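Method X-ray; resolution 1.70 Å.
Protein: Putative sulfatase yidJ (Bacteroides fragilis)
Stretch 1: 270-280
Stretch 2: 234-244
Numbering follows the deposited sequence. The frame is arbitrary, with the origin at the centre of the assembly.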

ATOM      1  N   ASP A 270      14.019   6.541   8.560  1.00 12.18           N
ATOM      2  CA  ASP A 270      13.224   5.351   8.838  1.00 13.50           C
ATOM      3  C   ASP A 270      12.705   4.750   7.543  1.00 14.15           C
ATOM      4  O   ASP A 270      12.559   3.534   7.433  1.00 13.50           O
ATOM      5  CB  ASP A 270      12.052   5.675   9.769  1.00 15.45           C
ATOM      6  CG  ASP A 270      12.502   5.984  11.180  1.00 18.92           C
ATOM      7  OD1 ASP A 270      13.572   5.476  11.585  1.00 16.84           O
ATOM      8  OD2 ASP A 270      11.783   6.723  11.886  1.00 22.30           O
ATOM      9  N   TYR A 271      12.432   5.603   6.562  1.00 15.16           N
ATOM     10  CA  TYR A 271      11.945   5.131   5.273  1.00  9.59           C
ATOM     11  C   TYR A 271      12.989   4.209   4.641  1.00 11.48           C
ATOM     12  O   TYR A 271      12.655   3.149   4.105  1.00 13.07           O
ATOM     13  CB  TYR A 271      11.663   6.311   4.340  1.00  8.41           C
ATOM     14  CG  TYR A 271      11.054   5.895   3.013  1.00 11.30           C
ATOM     15  CD1 TYR A 271       9.774   5.336   2.953  1.00 15.83           C
ATOM     16  CD2 TYR A 271      11.769   6.030   1.822  1.00 15.63           C
ATOM     17  CE1 TYR A 271       9.224   4.921   1.739  1.00 12.82           C
ATOM     18  CE2 TYR A 271      11.230   5.619   0.606  1.00 18.75           C
ATOM     19  CZ  TYR A 271       9.959   5.066   0.569  1.00 14.55           C
ATOM     20  OH  TYR A 271       9.430   4.654  -0.634  1.00 13.33           O
ATOM     21  N   PHE A 272      14.257   4.610   4.702  1.00  8.36           N
ATOM     22  CA  PHE A 272      15.318   3.793   4.128  1.00 11.04           C
ATOM     23  C   PHE A 272      15.400   2.457   4.852  1.00  9.84           C
ATOM     24  O   PHE A 272      15.376   1.393   4.232  1.00 10.94           O
ATOM     25  CB  PHE A 272      16.672   4.500   4.239  1.00  7.79           C
ATOM     26  CG  PHE A 272      17.817   3.684   3.714  1.00  9.70           C
ATOM     27  CD1 PHE A 272      18.102   3.657   2.352  1.00 12.43           C
ATOM     28  CD2 PHE A 272      18.585   2.906   4.576  1.00 14.87           C
ATOM     29  CE1 PHE A 272      19.135   2.861   1.854  1.00 10.55           C
ATOM     30  CE2 PHE A 272      19.618   2.107   4.090  1.00 13.16           C
ATOM     31  CZ  PHE A 272      19.894   2.086   2.728  1.00 11.10           C
ATOM     32  N   ARG A 273      15.488   2.526   6.177  1.00  8.42           N
ATOM     33  CA  ARG A 273      15.596   1.343   7.021  1.00 11.37           C
ATOM     34  C   ARG A 273      14.403   0.385   6.937  1.00  9.45           C
ATOM     35  O   ARG A 273      14.568  -0.828   7.046  1.00 12.95           O
ATOM     36  CB  ARG A 273      15.804   1.780   8.474  1.00 10.67           C
ATOM     37  CG  ARG A 273      17.102   2.542   8.715  1.00 11.54           C
ATOM     38  CD  ARG A 273      17.167   3.082  10.138  1.00 18.08           C
ATOM     39  NE  ARG A 273      18.477   3.636  10.477  1.00 20.71           N
ATOM     40  CZ  ARG A 273      18.973   4.771   9.991  1.00 15.71           C
ATOM     41  NH1 ARG A 273      18.273   5.497   9.128  1.00  8.73           N
ATOM     42  NH2 ARG A 273      20.173   5.184  10.371  1.00 13.33           N
ATOM     43  N   ASN A 274      13.209   0.934   6.743  1.00  9.17           N
ATOM     44  CA  ASN A 274      11.988   0.138   6.673  1.00 11.15           C
ATOM     45  C   ASN A 274      11.761  -0.553   5.327  1.00 12.78           C
ATOM     46  O   ASN A 274      10.930  -1.452   5.231  1.00 13.04           O
ATOM     47  CB  ASN A 274      10.779   1.031   6.980  1.00 14.79           C
ATOM     48  CG  ASN A 274       9.518   0.239   7.263  1.00 20.59           C
ATOM     49  OD1 ASN A 274       8.415   0.677   6.937  1.00 23.68           O
ATOM     50  ND2 ASN A 274       9.672  -0.924   7.885  1.00 31.15           N
ATOM     51  N   ASN A 275      12.497  -0.143   4.296  1.00  6.91           N
ATOM     52  CA  ASN A 275      12.309  -0.716   2.965  1.00  9.87           C
ATOM     53  C   ASN A 275      13.506  -1.395   2.300  1.00 10.28           C
ATOM     54  O   ASN A 275      13.339  -2.072   1.284  1.00  8.00           O
ATOM     55  CB  ASN A 275      11.782   0.367   2.018  1.00 12.65           C
ATOM     56  CG  ASN A 275      10.381   0.818   2.372  1.00 10.07           C
ATOM     57  OD1 ASN A 275       9.406   0.107   2.115  1.00 12.23           O
ATOM     58  ND2 ASN A 275      10.271   1.995   2.976  1.00 12.49           N
ATOM     59  N   ILE A 276      14.701  -1.229   2.856  1.00  9.83           N
ATOM     60  CA  ILE A 276      15.881  -1.828   2.241  1.00 11.51           C
ATOM     61  C   ILE A 276      15.836  -3.356   2.141  1.00  7.64           C
ATOM     62  O   ILE A 276      16.292  -3.924   1.144  1.00  7.18           O
ATOM     63  CB  ILE A 276      17.185  -1.373   2.961  1.00 12.84           C
ATOM     64  CG1 ILE A 276      18.409  -1.783   2.134  1.00 13.56           C
ATOM     65  CG2 ILE A 276      17.256  -1.962   4.359  1.00 12.96           C
ATOM     66  CD1 ILE A 276      18.482  -1.127   0.765  1.00 16.93           C
ATOM     67  N   ARG A 277      15.278  -4.025   3.150  1.00  6.91           N
ATOM     68  CA  ARG A 277      15.192  -5.487   3.120  1.00  8.18           C
ATOM     69  C   ARG A 277      14.358  -5.992   1.951  1.00  4.92           C
ATOM     70  O   ARG A 277      14.770  -6.910   1.235  1.00  6.93           O
ATOM     71  CB  ARG A 277      14.584  -6.032   4.419  1.00 11.51           C
ATOM     72  CG  ARG A 277      15.550  -6.092   5.586  1.00 18.34           C
ATOM     73  CD  ARG A 277      14.960  -6.872   6.760  1.00 12.43           C
ATOM     74  NE  ARG A 277      15.878  -6.895   7.895  1.00 28.60           N
ATOM     75  CZ  ARG A 277      15.637  -7.518   9.043  1.00 42.26           C
ATOM     76  NH1 ARG A 277      14.501  -8.179   9.218  1.00 48.55           N
ATOM     77  NH2 ARG A 277      16.536  -7.477  10.019  1.00 41.20           N
ATOM     78  N   ASN A 278      13.181  -5.404   1.764  1.00  7.31           N
ATOM     79  CA  ASN A 278      12.308  -5.829   0.679  1.00  6.68           C
ATOM     80  C   ASN A 278      12.860  -5.411  -0.676  1.00  5.68           C
ATOM     81  O   ASN A 278      12.600  -6.070  -1.680  1.00  6.76           O
ATOM     82  CB  ASN A 278      10.890  -5.296   0.894  1.00  5.84           C
ATOM     83  CG  ASN A 278      10.110  -6.125   1.906  1.00 10.70           C
ATOM     84  OD1 ASN A 278       9.129  -5.662   2.488  1.00 14.42           O
ATOM     85  ND2 ASN A 278      10.543  -7.363   2.109  1.00  8.74           N
ATOM     86  N   TYR A 279      13.630  -4.326  -0.704  1.00  5.93           N
ATOM     87  CA  TYR A 279      14.239  -3.880  -1.956  1.00  7.29           C
ATOM     88  C   TYR A 279      15.229  -4.966  -2.388  1.00  6.08           C
ATOM     89  O   TYR A 279      15.244  -5.389  -3.549  1.00  6.62           O
ATOM     90  CB  TYR A 279      14.980  -2.553  -1.761  1.00 11.33           C
ATOM     91  CG  TYR A 279      15.559  -1.973  -3.037  1.00  3.37           C
ATOM     92  CD1 TYR A 279      14.730  -1.550  -4.080  1.00  4.79           C
ATOM     93  CD2 TYR A 279      16.937  -1.839  -3.197  1.00  5.81           C
ATOM     94  CE1 TYR A 279      15.264  -1.000  -5.254  1.00  4.83           C
ATOM     95  CE2 TYR A 279      17.482  -1.295  -4.364  1.00  4.90           C
ATOM     96  CZ  TYR A 279      16.640  -0.877  -5.385  1.00  5.80           C
ATOM     97  OH  TYR A 279      17.183  -0.329  -6.527  1.00  4.52           O
ATOM     98  N   TYR A 280      16.046  -5.434  -1.446  1.00  5.65           N
ATOM     99  CA  TYR A 280      17.007  -6.486  -1.767  1.00  8.27           C
ATOM    100  C   TYR A 280      16.286  -7.783  -2.138  1.00  5.61           C
ATOM    101  O   TYR A 280      16.739  -8.510  -3.021  1.00  8.26           O
ATOM    102  CB  TYR A 280      17.966  -6.745  -0.593  1.00  5.58           C
ATOM    103  CG  TYR A 280      19.011  -5.668  -0.352  1.00  5.06           C
ATOM    104  CD1 TYR A 280      19.344  -4.739  -1.340  1.00  6.85           C
ATOM    105  CD2 TYR A 280      19.703  -5.613   0.863  1.00  2.74           C
ATOM    106  CE1 TYR A 280      20.342  -3.781  -1.121  1.00  9.22           C
ATOM    107  CE2 TYR A 280      20.696  -4.667   1.089  1.00  9.64           C
ATOM    108  CZ  TYR A 280      21.010  -3.756   0.095  1.00  9.28           C
ATOM    109  OH  TYR A 280      21.995  -2.831   0.322  1.00 12.10           O
TER
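Stretch 2 234-244: GYELVPDRYKE

A loop can pack against a helix without a single direct hydrogen bond between them, provided that one large side chain is well seated and water completes the polar edges. The contact between residues 234-244 and the helix 270-280 of the putative sulfatase YidJ is a compact example. The helix runs through the whole of its stretch but is kinked: the backbone N atoms of R277 and N278 make no bond to the preceding turn. The partner opens with a type I β turn from G234 to L237, closed by a bond from L237 N to G234 O of 2.9 Å. It then extends through V238, and P239 takes the N-cap position of a helix that starts at D240. The positive phi of G234 favours glycine, and a β-carbon there would run into L237 CD1 of its own turn.

Y235, inside the turn, covers the most surface. Its backbone comes nearest the helix at N278, with the two CA atoms 5.5 Å apart, and its CA-to-CB bond points toward the helix. From there the side chain extends mainly across the direction of the helix, and its ring comes near the hydroxyl of Y271. N275 OD1 lies 3.7 Å from Y235 CD2 and Y271 OH lies 3.9 Å from Y235 CE2, both at the edge of the ring and near its plane. Y279 supplies an apolar contact, its CD1 atom 3.7 Å from Y235 CE1; the two ring planes are almost perpendicular, with centroids 5.8 Å apart. The helix thus meets this one side chain with residues from successive turns.

N278 is the counterpart on the helix. Its CB sits 3.3 Å from Y235 O and 4.1 Å from Y235 CB, close enough to bring the turn's backbone against the helix. Farther out, N278 OD1 approaches E236 CA at 3.6 Å, while N278 ND2 lies 3.5 Å from K243 CG. The lysine is extended, all four chi angles near t or m, and its NZ donates to E236 O at 2.9 Å, tying the helix that begins at D240 back to the turn.

Water makes the polar links that the protein atoms do not make directly. One molecule bridges Y235 OH at 2.7 Å and Y271 OH at 2.9 Å, joining the far end of the buried ring to the helix. Another accepts from K243 NZ at 2.7 Å and donates to N278 OD1 at 3.1 Å. Close packing in the middle and water bridges at two of its margins together hold a contact that buries 356 Å², both sides summed.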

ATOM      1  N   GLY A 234       6.290  -1.281  -4.471  1.00 14.66           N
ATOM      2  CA  GLY A 234       5.360  -2.330  -4.193  1.00 11.88           C
ATOM      3  C   GLY A 234       6.527  -3.192  -3.767  1.00  9.84           C
ATOM      4  O   GLY A 234       6.646  -4.339  -4.174  1.00  9.52           O
ATOM      5  N   TYR A 235       7.435  -2.587  -2.990  1.00  9.23           N
ATOM      6  CA  TYR A 235       8.636  -3.279  -2.520  1.00  7.68           C
ATOM      7  C   TYR A 235       8.283  -4.545  -1.760  1.00  6.46           C
ATOM      8  O   TYR A 235       9.008  -5.536  -1.830  1.00 11.42           O
ATOM      9  CB  TYR A 235       9.489  -2.395  -1.591  1.00  7.27           C
ATOM     10  CG  TYR A 235      10.095  -1.151  -2.217  1.00 10.03           C
ATOM     11  CD1 TYR A 235      10.780  -1.207  -3.435  1.00  5.52           C
ATOM     12  CD2 TYR A 235      10.000   0.083  -1.572  1.00  8.87           C
ATOM     13  CE1 TYR A 235      11.353  -0.057  -3.991  1.00  7.58           C
ATOM     14  CE2 TYR A 235      10.566   1.230  -2.116  1.00 13.08           C
ATOM     15  CZ  TYR A 235      11.240   1.158  -3.324  1.00 12.76           C
ATOM     16  OH  TYR A 235      11.782   2.308  -3.855  1.00 14.88           O
ATOM     17  N   GLU A 236       7.172  -4.510  -1.031  1.00  3.93           N
ATOM     18  CA  GLU A 236       6.748  -5.664  -0.245  1.00  6.85           C
ATOM     19  C   GLU A 236       6.080  -6.739  -1.088  1.00  3.53           C
ATOM     20  O   GLU A 236       5.866  -7.863  -0.625  1.00  7.31           O
ATOM     21  CB  GLU A 236       5.779  -5.229   0.859  1.00  6.65           C
ATOM     22  CG  GLU A 236       4.319  -5.093   0.409  1.00  9.49           C
ATOM     23  CD  GLU A 236       3.999  -3.776  -0.275  1.00 14.88           C
ATOM     24  OE1 GLU A 236       4.937  -3.063  -0.692  1.00 16.20           O
ATOM     25  OE2 GLU A 236       2.796  -3.454  -0.407  1.00 15.37           O
ATOM     26  N   LEU A 237       5.749  -6.393  -2.328  1.00  4.87           N
ATOM     27  CA  LEU A 237       5.072  -7.323  -3.221  1.00  4.89           C
ATOM     28  C   LEU A 237       6.071  -8.227  -3.945  1.00  6.60           C
ATOM     29  O   LEU A 237       6.288  -8.120  -5.160  1.00  6.24           O
ATOM     30  CB  LEU A 237       4.217  -6.532  -4.209  1.00  2.28           C
ATOM     31  CG  LEU A 237       3.213  -5.571  -3.560  1.00  5.17           C
ATOM     32  CD1 LEU A 237       2.540  -4.750  -4.638  1.00  8.37           C
ATOM     33  CD2 LEU A 237       2.179  -6.351  -2.749  1.00  7.87           C
ATOM     34  N   VAL A 238       6.678  -9.114  -3.164  1.00  6.31           N
ATOM     35  CA  VAL A 238       7.669 -10.066  -3.640  1.00  6.13           C
ATOM     36  C   VAL A 238       7.452 -11.360  -2.857  1.00  5.53           C
ATOM     37  O   VAL A 238       7.094 -11.324  -1.676  1.00  8.48           O
ATOM     38  CB  VAL A 238       9.104  -9.518  -3.405  1.00  3.82           C
ATOM     39  CG1 VAL A 238       9.289  -9.122  -1.941  1.00 10.39           C
ATOM     40  CG2 VAL A 238      10.140 -10.549  -3.829  1.00 11.90           C
ATOM     41  N   PRO A 239       7.634 -12.523  -3.506  1.00  4.84           N
ATOM     42  CA  PRO A 239       7.436 -13.796  -2.802  1.00  4.11           C
ATOM     43  C   PRO A 239       8.218 -13.915  -1.498  1.00  8.33           C
ATOM     44  O   PRO A 239       9.357 -13.452  -1.389  1.00  8.87           O
ATOM     45  CB  PRO A 239       7.860 -14.827  -3.839  1.00  8.84           C
ATOM     46  CG  PRO A 239       7.396 -14.185  -5.123  1.00  8.72           C
ATOM     47  CD  PRO A 239       7.881 -12.758  -4.940  1.00  5.84           C
ATOM     48  N   ASP A 240       7.590 -14.557  -0.520  1.00  8.45           N
ATOM     49  CA  ASP A 240       8.174 -14.746   0.801  1.00 11.45           C
ATOM     50  C   ASP A 240       9.548 -15.393   0.821  1.00  9.85           C
ATOM     51  O   ASP A 240      10.374 -15.054   1.671  1.00 10.31           O
ATOM     52  CB  ASP A 240       7.223 -15.562   1.678  1.00 11.69           C
ATOM     53  CG  ASP A 240       5.894 -14.871   1.886  1.00 27.59           C
ATOM     54  OD1 ASP A 240       5.905 -13.658   2.177  1.00 19.17           O
ATOM     55  OD2 ASP A 240       4.842 -15.538   1.764  1.00 40.69           O
ATOM     56  N   ARG A 241       9.804 -16.319  -0.097  1.00 12.43           N
ATOM     57  CA  ARG A 241      11.102 -16.985  -0.110  1.00 13.94           C
ATOM     58  C   ARG A 241      12.258 -16.010  -0.327  1.00 13.17           C
ATOM     59  O   ARG A 241      13.362 -16.230   0.168  1.00 13.60           O
ATOM     60  CB  ARG A 241      11.130 -18.110  -1.155  1.00 17.42           C
ATOM     61  CG  ARG A 241      10.818 -17.707  -2.588  1.00 15.05           C
ATOM     62  CD  ARG A 241      10.848 -18.941  -3.486  1.00 25.81           C
ATOM     63  NE  ARG A 241      10.668 -18.638  -4.905  1.00 22.51           N
ATOM     64  CZ  ARG A 241       9.509 -18.305  -5.465  1.00 28.74           C
ATOM     65  NH1 ARG A 241       8.408 -18.225  -4.731  1.00 25.85           N
ATOM     66  NH2 ARG A 241       9.448 -18.064  -6.768  1.00 30.72           N
ATOM     67  N   TYR A 242      12.012 -14.927  -1.056  1.00  9.31           N
ATOM     68  CA  TYR A 242      13.065 -13.943  -1.276  1.00  9.70           C
ATOM     69  C   TYR A 242      13.231 -13.050  -0.047  1.00  7.59           C
ATOM     70  O   TYR A 242      14.332 -12.582   0.247  1.00 11.52           O
ATOM     71  CB  TYR A 242      12.754 -13.118  -2.527  1.00  9.27           C
ATOM     72  CG  TYR A 242      12.672 -13.981  -3.762  1.00 10.84           C
ATOM     73  CD1 TYR A 242      13.776 -14.726  -4.187  1.00 12.55           C
ATOM     74  CD2 TYR A 242      11.487 -14.094  -4.479  1.00  8.66           C
ATOM     75  CE1 TYR A 242      13.695 -15.561  -5.291  1.00 11.45           C
ATOM     76  CE2 TYR A 242      11.396 -14.925  -5.587  1.00 14.53           C
ATOM     77  CZ  TYR A 242      12.507 -15.655  -5.986  1.00 13.39           C
ATOM     78  OH  TYR A 242      12.420 -16.471  -7.084  1.00 12.27           O
ATOM     79  N   LYS A 243      12.143 -12.828   0.683  1.00  7.55           N
ATOM     80  CA  LYS A 243      12.204 -12.012   1.890  1.00  4.17           C
ATOM     81  C   LYS A 243      12.963 -12.759   2.987  1.00  6.13           C
ATOM     82  O   LYS A 243      13.722 -12.157   3.749  1.00  9.82           O
ATOM     83  CB  LYS A 243      10.792 -11.665   2.387  1.00  4.14           C
ATOM     84  CG  LYS A 243       9.991 -10.753   1.467  1.00  5.88           C
ATOM     85  CD  LYS A 243       8.650 -10.380   2.108  1.00  6.94           C
ATOM     86  CE  LYS A 243       7.816  -9.476   1.217  1.00 11.45           C
ATOM     87  NZ  LYS A 243       6.530  -9.091   1.875  1.00  8.57           N
ATOM     88  N   GLU A 244      12.759 -14.073   3.053  1.00 11.93           N
ATOM     89  CA  GLU A 244      13.413 -14.917   4.055  1.00 16.44           C
ATOM     90  C   GLU A 244      14.931 -14.791   4.014  1.00 14.66           C
ATOM     91  O   GLU A 244      15.600 -14.921   5.036  1.00 17.14           O
ATOM     92  CB  GLU A 244      13.045 -16.391   3.840  1.00 15.12           C
ATOM     93  CG  GLU A 244      12.181 -16.996   4.934  1.00 34.46           C
ATOM     94  CD  GLU A 244      10.710 -17.032   4.567  1.00 46.39           C
ATOM     95  OE1 GLU A 244      10.359 -17.729   3.591  1.00 35.44           O
ATOM     96  OE2 GLU A 244       9.905 -16.368   5.256  1.00 54.79           O
TER
HETATM   97  O   HOH W   1      11.217   4.718  -2.888  1.00 12.93           O
HETATM   98  O   HOH W   2       6.783  -1.500   0.767  1.00 25.27           O
HETATM   99  O   HOH W   3       7.363  -7.647   4.044  1.00 12.43           O